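Local structure of Pbp related beta-lactamase (Pyrococcus abyssi, 2QMI) at residues Val3-Ser8 against Asn349-Leu354; Ile26-Asp31 against Ala343-Lys348; Lys266-Tyr271 against Lys298-Ser303; Ile22-Ile27 against Ser335-Tyr340. The protein probably acts as a self-compartmentalizing archaeal peptidase, assembled as an octamer and related to penicillin-binding proteins and serine beta-lactamases. All blocks are in the same frame, centred on the assembly; numbering follows the deposited sequence.

Contact 1 (Val3-Ser8 against Asn349-Leu354); sequences VGKLES and NPEKEL
Lys5 of the N-terminal helix 3-16 reaches across to Pro350 and Glu351, in the first turn of the short helix 350-353. The N-cap of this second helix is Asn349. The contact joins the N-terminal helix to the short helix 350-353, which follows helix 334-345 in the chain. The lysine CG stands anti to the backbone N (chi1 -176°). The chain then runs straight to CE and bends only at its last torsion. This carries CE to the proline ring, with Lys5 CE 4.0 Å from Pro350 CD. The two side chains meet at a slant. Glu351 comes from the other direction, and it and Lys5 slide past each other in opposite senses. Lys5 NZ therefore lies beside the CG methylene of the glutamate, 3.6 Å from Glu351 CG. Its distance to the carboxylate atom Glu351 OE2 is 4.6 Å. The opposite charges are thus near, but beyond a salt bridge. Glu351 OE2 is instead hydrogen-bonded to Tyr340 OH of helix 334-345. The side chains of Lys5, Leu6 and Pro350 also touch Tyr340, so that helix backs the contact. Glu7 and Ser8 of the same helix as Lys5 pack on Ala141 of a neighbouring subunit. The side chain of Asn349 crosses Lys5 at about a right angle, and its amide oxygen turns back to its own helix. Asn349 OD1 accepts a bent, weak hydrogen bond from Glu351 N at 2.8 Å (119° at the hydrogen).

Contact 2 (Ile26-Asp31 against Ala343-Lys348); sequences IIKDGD and ALLLGK
In Ile26, CG1 is anti to the carbonyl carbon (chi1 -53°), which leaves the CG2 methyl anti to the backbone N, while Leu345 has CG opposite its own carbonyl carbon (chi1 -71°). These settings bring one methyl of each against the other. Ile26 CG2 lies 3.4 Å from Leu345 CD1, a close methyl-methyl approach. The second leucine methyl faces the aliphatic part of Lys28, with Leu345 CD2 4.4 Å from Lys28 CD, a looser touch. No hydrogen bond crosses the contact. Ile26 and Lys28 lie on strand 21-28, in the antiparallel sheet of the beta-lactamase-type domain. Leu345 is in the last turn of helix 334-345, which packs on that sheet. Both elements end close by. The helix stops in a Schellman motif, with Gly347 as the C-prime residue at positive phi. There Lys348 N bonds to Ala343 O at 2.9 Å, and Gly347 N to Leu344 O. The strand ends in a type II' turn from Lys28 to Asp31, which leads into strand 31-38. Lys28 N bonds to Asp31 O at 3.0 Å across this turn. Met1, at the start of the chain, touches the side chains of both Ile26 and Leu345.

Contact 3 (Lys266-Tyr271 against Lys298-Ser303); sequences KMETSY and KLVGHS
Beside the bond by which Lys298 holds Glu268, the carbonyl oxygen Lys266 O is gripped by two donors of its own segment. Tyr271 OH donates to Lys266 O at 2.6 Å, and Thr269 N reaches the same oxygen at 3.3 Å. The two come from opposite faces of the carbonyl plane. The hydroxyl bond closes the chain back on the end of helix 261-267. One face of the Tyr271 ring is covered near its rim by Thr269 CG2. Across the contact, Lys298 stretches out from strand 297-305 with CG anti to its backbone N and no bend beyond. Its tip meets the loop just after the helix, with Lys298 NZ 3.0 Å from Glu268 O. The amine sits above the carbonyl plane (35° out of it), away from a lone-pair direction. Further along the strand, Val300 CG2 lies 4.5 Å from Glu268 CG. The strand also carries His302, which touches Ser59 and Tyr160. With Lys62, these residues fit the SxxK-type active-site pattern of penicillin-binding proteins, so His302 probably sits at the position of the K(T/S)G motif. Its ring is held by two bonds: His302 ND1 donates in the ring plane to Ser303 O at 2.6 Å, and NE2 is bonded to Tyr284 OH. Lys298 NZ stays 4.8 Å from Glu268 OE1. The lysine thus grips the backbone of Glu268, and the carboxylate, held by a salt bridge to Arg254 and a hydrogen bond to Tyr315 OH, could add at most a weak electrostatic pull on the amine.

Contact 4 (Ile22-Ile27 against Ser335-Tyr340); sequences ISISII and SYIAMY
Helix 334-345 lies over one face of the antiparallel sheet of the beta-lactamase-type domain, and here Ile337 of the helix meets Ile22 and Ile24 of strand 21-28. The contact is buried and wholly apolar. Ile337 carries it for the helix and offers a different branch to each strand residue. Its CG1 arm stands opposite the carbonyl carbon (chi1 -64°) and continues extended, which aims CD1 at the strand. Ile22 sends out its own CG1 arm in the same rotamer. The two chains meet tip to tip, with Ile22 CD1 3.5 Å from Ile337 CD1, a tight methyl pair. The other branch of Ile337 serves Ile24, and Ile24 CD1 comes to 4.4 Å from Ile337 CG2. The backbones stay well apart, with Ile24 CA 8.2 Å from Ala338 CA. Ile22 and Ile24 also touch residues of strand 321-327, which is next in the sheet. Ser23, Ser25 and Ile27 instead touch helix 241-252. The strand thus sends successive residues to two different helices. A helix from the C-terminal end of the beta-lactamase-type domain, packed through branched aliphatic residues on an antiparallel sheet, with further helices on the other side, is typical of the penicillin-binding protein and serine beta-lactamase fold.

How the contacts relate
Contacts 2 and 4 hold the same pair, strand 21-28 and helix 334-345, and share Ile26 and Ile27 in their segments. Contact 4 is in the buried core; contact 2 is at the end of both elements and only partly buried. Contact 1 lies beside both, also partly buried, and mixes lysine with proline and glutamate where they use aliphatic side chains. Helix 334-345 links the three, with Leu344 and Tyr340 touching residues of contact 1. Contact 3 is buried too, but its one hydrogen bond across makes it mainly polar. It reaches the same sheet about 18 Å (between centres) from contacts 2 and 4, and meets contact 4 where Leu299 packs on Met339.

Contact 1 (Val3-Ser8 against Asn349-Leu354)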
loop_
_atom_site.group_PDB
_atom_site.type_symbol
_atom_site.label_atom_id
_atom_site.label_comp_id
_atom_site.label_asym_id
_atom_site.label_seq_id
_atom_site.Cartn_x
_atom_site.Cartn_y
_atom_site.Cartn_z
ATOM N N VAL A 3 -39.280 9.545 33.693
ATOM C CA VAL A 3 -39.082 9.180 32.290
ATOM C C VAL A 3 -38.097 10.081 31.543
ATOM O O VAL A 3 -37.309 9.597 30.731
ATOM C CB VAL A 3 -40.417 9.170 31.504
ATOM C CG1 VAL A 3 -41.461 8.370 32.264
ATOM C CG2 VAL A 3 -40.893 10.581 31.259
ATOM N N GLY A 4 -38.144 11.382 31.803
ATOM C CA GLY A 4 -37.228 12.290 31.133
ATOM C C GLY A 4 -35.794 11.845 31.346
ATOM O O GLY A 4 -34.976 11.840 30.420
ATOM N N LYS A 5 -35.492 11.456 32.579
ATOM C CA LYS A 5 -34.163 10.993 32.939
ATOM C C LYS A 5 -33.859 9.674 32.201
ATOM O O LYS A 5 -32.758 9.475 31.680
ATOM C CB LYS A 5 -34.112 10.807 34.461
ATOM C CG LYS A 5 -32.767 10.424 35.064
ATOM C CD LYS A 5 -32.877 10.482 36.593
ATOM C CE LYS A 5 -31.674 9.879 37.310
ATOM N NZ LYS A 5 -30.427 10.648 37.117
ATOM N N LEU A 6 -34.843 8.781 32.136
ATOM C CA LEU A 6 -34.639 7.499 31.463
ATOM C C LEU A 6 -34.454 7.631 29.949
ATOM O O LEU A 6 -33.504 7.089 29.385
ATOM C CB LEU A 6 -35.805 6.554 31.751
ATOM C CG LEU A 6 -35.729 5.202 31.030
ATOM C CD1 LEU A 6 -34.466 4.476 31.439
ATOM C CD2 LEU A 6 -36.952 4.368 31.361
ATOM N N GLU A 7 -35.360 8.350 29.294
ATOM C CA GLU A 7 -35.274 8.527 27.848
ATOM C C GLU A 7 -33.986 9.260 27.469
ATOM O O GLU A 7 -33.309 8.902 26.497
ATOM C CB GLU A 7 -36.497 9.297 27.342
ATOM C CG GLU A 7 -37.813 8.747 27.867
ATOM C CD GLU A 7 -39.023 9.205 27.067
ATOM O OE1 GLU A 7 -39.086 10.393 26.681
ATOM O OE2 GLU A 7 -39.923 8.373 26.832
ATOM N N SER A 8 -33.651 10.287 28.247
ATOM C CA SER A 8 -32.439 11.064 28.017
ATOM C C SER A 8 -31.251 10.102 28.016
ATOM O O SER A 8 -30.429 10.095 27.097
ATOM C CB SER A 8 -32.269 12.101 29.134
ATOM O OG SER A 8 -31.342 13.107 28.773
ATOM N N ASN A 349 -30.933 6.361 42.862
ATOM C CA ASN A 349 -30.219 7.056 41.793
ATOM C C ASN A 349 -29.262 6.076 41.101
ATOM O O ASN A 349 -28.265 5.638 41.687
ATOM C CB ASN A 349 -29.416 8.235 42.351
ATOM C CG ASN A 349 -28.781 9.073 41.253
ATOM O OD1 ASN A 349 -28.461 8.559 40.172
ATOM N ND2 ASN A 349 -28.583 10.364 41.522
ATOM N N PRO A 350 -29.544 5.736 39.835
ATOM C CA PRO A 350 -28.699 4.802 39.085
ATOM C C PRO A 350 -27.299 5.350 38.858
ATOM O O PRO A 350 -26.315 4.611 38.901
ATOM C CB PRO A 350 -29.468 4.623 37.782
ATOM C CG PRO A 350 -30.039 5.993 37.562
ATOM C CD PRO A 350 -30.546 6.360 38.948
ATOM N N GLU A 351 -27.223 6.653 38.620
ATOM C CA GLU A 351 -25.953 7.325 38.378
ATOM C C GLU A 351 -24.954 7.141 39.526
ATOM O O GLU A 351 -23.767 7.431 39.371
ATOM C CB GLU A 351 -26.196 8.824 38.145
ATOM C CG GLU A 351 -27.146 9.164 36.985
ATOM C CD GLU A 351 -26.515 8.936 35.617
ATOM O OE1 GLU A 351 -25.324 9.284 35.443
ATOM O OE2 GLU A 351 -27.206 8.426 34.704
ATOM N N LYS A 352 -25.422 6.649 40.671
ATOM C CA LYS A 352 -24.539 6.459 41.825
ATOM C C LYS A 352 -24.558 5.053 42.424
ATOM O O LYS A 352 -23.591 4.647 43.077
ATOM C CB LYS A 352 -24.892 7.462 42.937
ATOM C CG LYS A 352 -24.662 8.930 42.577
ATOM C CD LYS A 352 -24.848 9.846 43.797
ATOM C CE LYS A 352 -24.476 11.303 43.471
ATOM N NZ LYS A 352 -24.479 12.185 44.683
ATOM N N GLU A 353 -25.651 4.322 42.209
ATOM C CA GLU A 353 -25.806 2.971 42.759
ATOM C C GLU A 353 -25.403 1.830 41.822
ATOM O O GLU A 353 -25.169 0.710 42.276
ATOM C CB GLU A 353 -27.259 2.756 43.209
ATOM C CG GLU A 353 -27.756 3.754 44.255
ATOM C CD GLU A 353 -27.656 3.229 45.673
ATOM O OE1 GLU A 353 -28.425 2.311 46.022
ATOM O OE2 GLU A 353 -26.809 3.731 46.446
ATOM N N LEU A 354 -25.343 2.097 40.520
ATOM C CA LEU A 354 -24.965 1.066 39.553
ATOM C C LEU A 354 -23.513 1.252 39.126
ATOM O O LEU A 354 -23.188 2.167 38.374
ATOM C CB LEU A 354 -25.879 1.123 38.328
ATOM C CG LEU A 354 -27.370 0.872 38.573
ATOM C CD1 LEU A 354 -28.122 1.075 37.271
ATOM C CD2 LEU A 354 -27.592 -0.547 39.127
#

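Contact 2 (Ile26-Asp31 against Ala343-Lys348)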
loop_
_atom_site.group_PDB
_atom_site.type_symbol
_atom_site.label_atom_id
_atom_site.label_comp_id
_atom_site.label_asym_id
_atom_site.label_seq_id
_atom_site.Cartn_x
_atom_site.Cartn_y
_atom_site.Cartn_z
ATOM N N ILE A 26 -42.170 -1.602 30.723
ATOM C CA ILE A 26 -42.046 -1.630 32.182
ATOM C C ILE A 26 -43.329 -2.097 32.852
ATOM O O ILE A 26 -44.421 -1.647 32.503
ATOM C CB ILE A 26 -41.705 -0.242 32.759
ATOM C CG1 ILE A 26 -40.478 0.338 32.061
ATOM C CG2 ILE A 26 -41.413 -0.360 34.253
ATOM C CD1 ILE A 26 -40.055 1.680 32.625
ATOM N N ILE A 27 -43.179 -2.991 33.825
ATOM C CA ILE A 27 -44.310 -3.535 34.565
ATOM C C ILE A 27 -44.302 -3.079 36.019
ATOM O O ILE A 27 -43.331 -3.311 36.749
ATOM C CB ILE A 27 -44.289 -5.076 34.604
ATOM C CG1 ILE A 27 -44.009 -5.646 33.217
ATOM C CG2 ILE A 27 -45.622 -5.591 35.125
ATOM C CD1 ILE A 27 -43.864 -7.141 33.222
ATOM N N LYS A 28 -45.396 -2.440 36.428
ATOM C CA LYS A 28 -45.583 -1.967 37.795
ATOM C C LYS A 28 -46.733 -2.834 38.294
ATOM O O LYS A 28 -47.888 -2.628 37.905
ATOM C CB LYS A 28 -46.007 -0.502 37.806
ATOM C CG LYS A 28 -46.096 0.138 39.188
ATOM C CD LYS A 28 -44.778 0.777 39.583
ATOM C CE LYS A 28 -44.938 1.680 40.800
ATOM N NZ LYS A 28 -45.462 0.947 41.995
ATOM N N ASP A 29 -46.396 -3.804 39.146
ATOM C CA ASP A 29 -47.338 -4.775 39.695
ATOM C C ASP A 29 -48.096 -5.566 38.617
ATOM O O ASP A 29 -47.541 -6.526 38.043
ATOM C CB ASP A 29 -48.311 -4.137 40.725
ATOM C CG ASP A 29 -49.053 -2.922 40.197
ATOM O OD1 ASP A 29 -49.881 -3.072 39.273
ATOM O OD2 ASP A 29 -48.818 -1.808 40.720
ATOM N N GLY A 30 -49.336 -5.185 38.316
ATOM C CA GLY A 30 -50.088 -5.936 37.323
ATOM C C GLY A 30 -50.403 -5.226 36.019
ATOM O O GLY A 30 -51.377 -5.568 35.337
ATOM N N ASP A 31 -49.584 -4.253 35.648
ATOM C CA ASP A 31 -49.844 -3.518 34.421
ATOM C C ASP A 31 -48.569 -3.003 33.761
ATOM O O ASP A 31 -47.579 -2.706 34.429
ATOM C CB ASP A 31 -50.759 -2.322 34.726
ATOM C CG ASP A 31 -51.808 -2.638 35.795
ATOM O OD1 ASP A 31 -52.710 -3.471 35.533
ATOM O OD2 ASP A 31 -51.726 -2.052 36.905
ATOM N N ALA A 343 -33.769 0.643 38.923
ATOM C CA ALA A 343 -33.274 1.519 39.981
ATOM C C ALA A 343 -34.200 2.718 40.182
ATOM O O ALA A 343 -34.532 3.076 41.318
ATOM C CB ALA A 343 -31.877 2.002 39.645
ATOM N N LEU A 344 -34.608 3.343 39.080
ATOM C CA LEU A 344 -35.501 4.491 39.149
ATOM C C LEU A 344 -36.798 4.109 39.848
ATOM O O LEU A 344 -37.262 4.805 40.756
ATOM C CB LEU A 344 -35.798 5.007 37.743
ATOM C CG LEU A 344 -34.605 5.626 37.017
ATOM C CD1 LEU A 344 -35.010 5.990 35.593
ATOM C CD2 LEU A 344 -34.126 6.857 37.777
ATOM N N LEU A 345 -37.378 2.993 39.418
ATOM C CA LEU A 345 -38.619 2.483 39.995
ATOM C C LEU A 345 -38.466 2.169 41.483
ATOM O O LEU A 345 -39.436 2.260 42.241
ATOM C CB LEU A 345 -39.057 1.216 39.254
ATOM C CG LEU A 345 -39.584 1.396 37.828
ATOM C CD1 LEU A 345 -39.626 0.060 37.116
ATOM C CD2 LEU A 345 -40.969 2.017 37.885
ATOM N N LEU A 346 -37.259 1.785 41.887
ATOM C CA LEU A 346 -36.970 1.467 43.280
ATOM C C LEU A 346 -36.595 2.733 44.056
ATOM O O LEU A 346 -36.154 2.662 45.211
ATOM C CB LEU A 346 -35.817 0.461 43.369
ATOM C CG LEU A 346 -36.095 -1.002 43.011
ATOM C CD1 LEU A 346 -34.774 -1.760 42.898
ATOM C CD2 LEU A 346 -36.977 -1.642 44.071
ATOM N N GLY A 347 -36.746 3.884 43.407
ATOM C CA GLY A 347 -36.433 5.145 44.053
ATOM C C GLY A 347 -34.961 5.399 44.332
ATOM O O GLY A 347 -34.627 6.214 45.195
ATOM N N LYS A 348 -34.076 4.714 43.616
ATOM C CA LYS A 348 -32.639 4.909 43.809
ATOM C C LYS A 348 -31.992 5.595 42.610
ATOM O O LYS A 348 -32.448 5.431 41.479
ATOM C CB LYS A 348 -31.942 3.569 44.047
ATOM C CG LYS A 348 -32.359 2.889 45.334
ATOM C CD LYS A 348 -31.286 1.938 45.809
ATOM C CE LYS A 348 -31.472 1.625 47.287
ATOM N NZ LYS A 348 -32.864 1.181 47.513
#

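Contact 3 (Lys266-Tyr271 against Lys298-Ser303)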
loop_
_atom_site.group_PDB
_atom_site.type_symbol
_atom_site.label_atom_id
_atom_site.label_comp_id
_atom_site.label_asym_id
_atom_site.label_seq_id
_atom_site.Cartn_x
_atom_site.Cartn_y
_atom_site.Cartn_z
ATOM N N LYS A 266 -38.942 -22.811 42.371
ATOM C CA LYS A 266 -37.813 -23.698 42.134
ATOM C C LYS A 266 -36.877 -23.023 41.136
ATOM O O LYS A 266 -35.659 -23.072 41.276
ATOM C CB LYS A 266 -38.286 -25.041 41.566
ATOM C CG LYS A 266 -38.851 -26.005 42.601
ATOM C CD LYS A 266 -38.990 -27.418 42.027
ATOM C CE LYS A 266 -39.565 -28.377 43.060
ATOM N NZ LYS A 266 -40.905 -27.935 43.538
ATOM N N MET A 267 -37.467 -22.380 40.133
ATOM C CA MET A 267 -36.706 -21.698 39.093
ATOM C C MET A 267 -35.959 -20.473 39.609
ATOM O O MET A 267 -34.907 -20.120 39.076
ATOM C CB MET A 267 -37.640 -21.286 37.950
ATOM C CG MET A 267 -38.301 -22.459 37.242
ATOM S SD MET A 267 -39.484 -21.955 35.970
ATOM C CE MET A 267 -38.379 -21.194 34.775
ATOM N N GLU A 268 -36.501 -19.835 40.646
ATOM C CA GLU A 268 -35.901 -18.634 41.228
ATOM C C GLU A 268 -34.943 -18.948 42.370
ATOM O O GLU A 268 -34.485 -18.043 43.064
ATOM C CB GLU A 268 -36.995 -17.688 41.744
ATOM C CG GLU A 268 -38.029 -17.284 40.702
ATOM C CD GLU A 268 -39.118 -16.375 41.267
ATOM O OE1 GLU A 268 -39.131 -16.145 42.500
ATOM O OE2 GLU A 268 -39.963 -15.890 40.477
ATOM N N THR A 269 -34.634 -20.228 42.566
ATOM C CA THR A 269 -33.734 -20.621 43.646
ATOM C C THR A 269 -32.283 -20.742 43.175
ATOM O O THR A 269 -31.997 -21.399 42.180
ATOM C CB THR A 269 -34.171 -21.970 44.271
ATOM O OG1 THR A 269 -35.517 -21.863 44.749
ATOM C CG2 THR A 269 -33.261 -22.341 45.441
ATOM N N SER A 270 -31.372 -20.106 43.900
ATOM C CA SER A 270 -29.967 -20.162 43.540
ATOM C C SER A 270 -29.367 -21.502 43.963
ATOM O O SER A 270 -29.151 -21.747 45.150
ATOM C CB SER A 270 -29.202 -19.011 44.205
ATOM O OG SER A 270 -27.860 -18.958 43.742
ATOM N N TYR A 271 -29.108 -22.368 42.982
ATOM C CA TYR A 271 -28.532 -23.688 43.245
ATOM C C TYR A 271 -27.010 -23.670 43.170
ATOM O O TYR A 271 -26.343 -24.520 43.750
ATOM C CB TYR A 271 -29.058 -24.705 42.232
ATOM C CG TYR A 271 -30.551 -24.866 42.269
ATOM C CD1 TYR A 271 -31.170 -25.608 43.278
ATOM C CD2 TYR A 271 -31.358 -24.226 41.330
ATOM C CE1 TYR A 271 -32.563 -25.701 43.351
ATOM C CE2 TYR A 271 -32.744 -24.310 41.398
ATOM C CZ TYR A 271 -33.338 -25.048 42.407
ATOM O OH TYR A 271 -34.709 -25.125 42.461
ATOM N N LYS A 298 -34.044 -8.644 45.796
ATOM C CA LYS A 298 -33.679 -9.904 45.150
ATOM C C LYS A 298 -34.118 -9.777 43.693
ATOM O O LYS A 298 -35.314 -9.688 43.405
ATOM C CB LYS A 298 -34.396 -11.097 45.788
ATOM C CG LYS A 298 -33.899 -12.439 45.245
ATOM C CD LYS A 298 -34.835 -13.596 45.571
ATOM C CE LYS A 298 -34.265 -14.910 45.041
ATOM N NZ LYS A 298 -35.194 -16.063 45.236
ATOM N N LEU A 299 -33.148 -9.756 42.782
ATOM C CA LEU A 299 -33.427 -9.627 41.354
ATOM C C LEU A 299 -33.368 -10.961 40.605
ATOM O O LEU A 299 -32.550 -11.831 40.906
ATOM C CB LEU A 299 -32.428 -8.647 40.719
ATOM C CG LEU A 299 -32.494 -8.411 39.204
ATOM C CD1 LEU A 299 -33.766 -7.670 38.849
ATOM C CD2 LEU A 299 -31.277 -7.605 38.764
ATOM N N VAL A 300 -34.245 -11.115 39.621
ATOM C CA VAL A 300 -34.267 -12.331 38.819
ATOM C C VAL A 300 -34.325 -11.910 37.360
ATOM O O VAL A 300 -35.178 -11.114 36.974
ATOM C CB VAL A 300 -35.489 -13.215 39.159
ATOM C CG1 VAL A 300 -35.491 -14.459 38.286
ATOM C CG2 VAL A 300 -35.444 -13.617 40.631
ATOM N N GLY A 301 -33.408 -12.431 36.554
ATOM C CA GLY A 301 -33.390 -12.075 35.148
ATOM C C GLY A 301 -32.403 -12.905 34.350
ATOM O O GLY A 301 -31.742 -13.796 34.892
ATOM N N HIS A 302 -32.307 -12.614 33.057
ATOM C CA HIS A 302 -31.400 -13.326 32.173
ATOM C C HIS A 302 -31.229 -12.492 30.915
ATOM O O HIS A 302 -32.189 -11.897 30.411
ATOM C CB HIS A 302 -31.973 -14.704 31.816
ATOM C CG HIS A 302 -30.937 -15.703 31.400
ATOM N ND1 HIS A 302 -30.193 -15.570 30.249
ATOM C CD2 HIS A 302 -30.478 -16.817 32.018
ATOM C CE1 HIS A 302 -29.315 -16.554 30.179
ATOM N NE2 HIS A 302 -29.467 -17.324 31.241
ATOM N N SER A 303 -29.995 -12.433 30.429
ATOM C CA SER A 303 -29.672 -11.690 29.227
ATOM C C SER A 303 -29.648 -12.670 28.073
ATOM O O SER A 303 -29.691 -13.889 28.279
ATOM C CB SER A 303 -28.297 -11.036 29.357
ATOM O OG SER A 303 -27.322 -12.014 29.671
#

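Contact 4 (Ile22-Ile27 against Ser335-Tyr340)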
loop_
_atom_site.group_PDB
_atom_site.type_symbol
_atom_site.label_atom_id
_atom_site.label_comp_id
_atom_site.label_asym_id
_atom_site.label_seq_id
_atom_site.Cartn_x
_atom_site.Cartn_y
_atom_site.Cartn_z
ATOM N N ILE A 22 -33.913 0.371 19.827
ATOM C CA ILE A 22 -34.136 -0.282 21.113
ATOM C C ILE A 22 -35.609 -0.224 21.534
ATOM O O ILE A 22 -36.310 0.741 21.240
ATOM C CB ILE A 22 -33.296 0.394 22.231
ATOM C CG1 ILE A 22 -31.857 -0.123 22.200
ATOM C CG2 ILE A 22 -33.942 0.161 23.593
ATOM C CD1 ILE A 22 -30.942 0.500 23.253
ATOM N N SER A 23 -36.070 -1.263 22.227
ATOM C CA SER A 23 -37.443 -1.302 22.719
ATOM C C SER A 23 -37.421 -1.646 24.197
ATOM O O SER A 23 -36.554 -2.392 24.649
ATOM C CB SER A 23 -38.269 -2.344 21.961
ATOM O OG SER A 23 -38.667 -1.848 20.698
ATOM N N ILE A 24 -38.372 -1.103 24.948
ATOM C CA ILE A 24 -38.448 -1.371 26.381
ATOM C C ILE A 24 -39.879 -1.288 26.913
ATOM O O ILE A 24 -40.667 -0.439 26.489
ATOM C CB ILE A 24 -37.559 -0.375 27.180
ATOM C CG1 ILE A 24 -37.627 -0.678 28.683
ATOM C CG2 ILE A 24 -38.010 1.051 26.905
ATOM C CD1 ILE A 24 -36.725 0.205 29.544
ATOM N N SER A 25 -40.219 -2.189 27.825
ATOM C CA SER A 25 -41.541 -2.173 28.442
ATOM C C SER A 25 -41.329 -2.283 29.948
ATOM O O SER A 25 -40.390 -2.944 30.400
ATOM C CB SER A 25 -42.409 -3.325 27.922
ATOM O OG SER A 25 -41.842 -4.583 28.224
ATOM N N ILE A 26 -42.170 -1.602 30.723
ATOM C CA ILE A 26 -42.046 -1.630 32.182
ATOM C C ILE A 26 -43.329 -2.097 32.852
ATOM O O ILE A 26 -44.421 -1.647 32.503
ATOM C CB ILE A 26 -41.705 -0.242 32.759
ATOM C CG1 ILE A 26 -40.478 0.338 32.061
ATOM C CG2 ILE A 26 -41.413 -0.360 34.253
ATOM C CD1 ILE A 26 -40.055 1.680 32.625
ATOM N N ILE A 27 -43.179 -2.991 33.825
ATOM C CA ILE A 27 -44.310 -3.535 34.565
ATOM C C ILE A 27 -44.302 -3.079 36.019
ATOM O O ILE A 27 -43.331 -3.311 36.749
ATOM C CB ILE A 27 -44.289 -5.076 34.604
ATOM C CG1 ILE A 27 -44.009 -5.646 33.217
ATOM C CG2 ILE A 27 -45.622 -5.591 35.125
ATOM C CD1 ILE A 27 -43.864 -7.141 33.222
ATOM N N SER A 335 -29.061 -5.226 29.634
ATOM C CA SER A 335 -29.179 -5.406 31.075
ATOM C C SER A 335 -28.921 -4.091 31.809
ATOM O O SER A 335 -29.612 -3.767 32.773
ATOM C CB SER A 335 -28.199 -6.475 31.564
ATOM O OG SER A 335 -26.863 -6.023 31.452
ATOM N N TYR A 336 -27.929 -3.335 31.341
ATOM C CA TYR A 336 -27.586 -2.046 31.939
ATOM C C TYR A 336 -28.773 -1.092 31.855
ATOM O O TYR A 336 -29.096 -0.393 32.822
ATOM C CB TYR A 336 -26.366 -1.449 31.229
ATOM C CG TYR A 336 -25.069 -2.182 31.517
ATOM C CD1 TYR A 336 -25.063 -3.360 32.257
ATOM C CD2 TYR A 336 -23.850 -1.694 31.046
ATOM C CE1 TYR A 336 -23.882 -4.034 32.525
ATOM C CE2 TYR A 336 -22.655 -2.363 31.308
ATOM C CZ TYR A 336 -22.683 -3.529 32.049
ATOM O OH TYR A 336 -21.517 -4.190 32.333
ATOM N N ILE A 337 -29.425 -1.070 30.698
ATOM C CA ILE A 337 -30.598 -0.227 30.506
ATOM C C ILE A 337 -31.721 -0.709 31.436
ATOM O O ILE A 337 -32.363 0.085 32.124
ATOM C CB ILE A 337 -31.075 -0.284 29.041
ATOM C CG1 ILE A 337 -29.990 0.308 28.132
ATOM C CG2 ILE A 337 -32.397 0.458 28.887
ATOM C CD1 ILE A 337 -30.354 0.359 26.668
ATOM N N ALA A 338 -31.941 -2.018 31.461
ATOM C CA ALA A 338 -32.980 -2.594 32.307
ATOM C C ALA A 338 -32.771 -2.211 33.772
ATOM O O ALA A 338 -33.703 -1.776 34.450
ATOM C CB ALA A 338 -32.991 -4.110 32.160
ATOM N N MET A 339 -31.542 -2.365 34.256
ATOM C CA MET A 339 -31.232 -2.054 35.643
ATOM C C MET A 339 -31.363 -0.562 35.974
ATOM O O MET A 339 -31.716 -0.200 37.097
ATOM C CB MET A 339 -29.841 -2.586 35.982
ATOM C CG MET A 339 -29.725 -4.083 35.716
ATOM S SD MET A 339 -28.104 -4.807 36.032
ATOM C CE MET A 339 -28.534 -6.471 36.528
ATOM N N TYR A 340 -31.108 0.295 34.989
ATOM C CA TYR A 340 -31.226 1.738 35.166
ATOM C C TYR A 340 -32.700 2.060 35.465
ATOM O O TYR A 340 -33.010 2.862 36.346
ATOM C CB TYR A 340 -30.794 2.458 33.881
ATOM C CG TYR A 340 -30.556 3.949 34.022
ATOM C CD1 TYR A 340 -29.274 4.449 34.255
ATOM C CD2 TYR A 340 -31.606 4.861 33.896
ATOM C CE1 TYR A 340 -29.037 5.826 34.353
ATOM C CE2 TYR A 340 -31.383 6.242 33.992
ATOM C CZ TYR A 340 -30.094 6.710 34.216
ATOM O OH TYR A 340 -29.854 8.060 34.265
#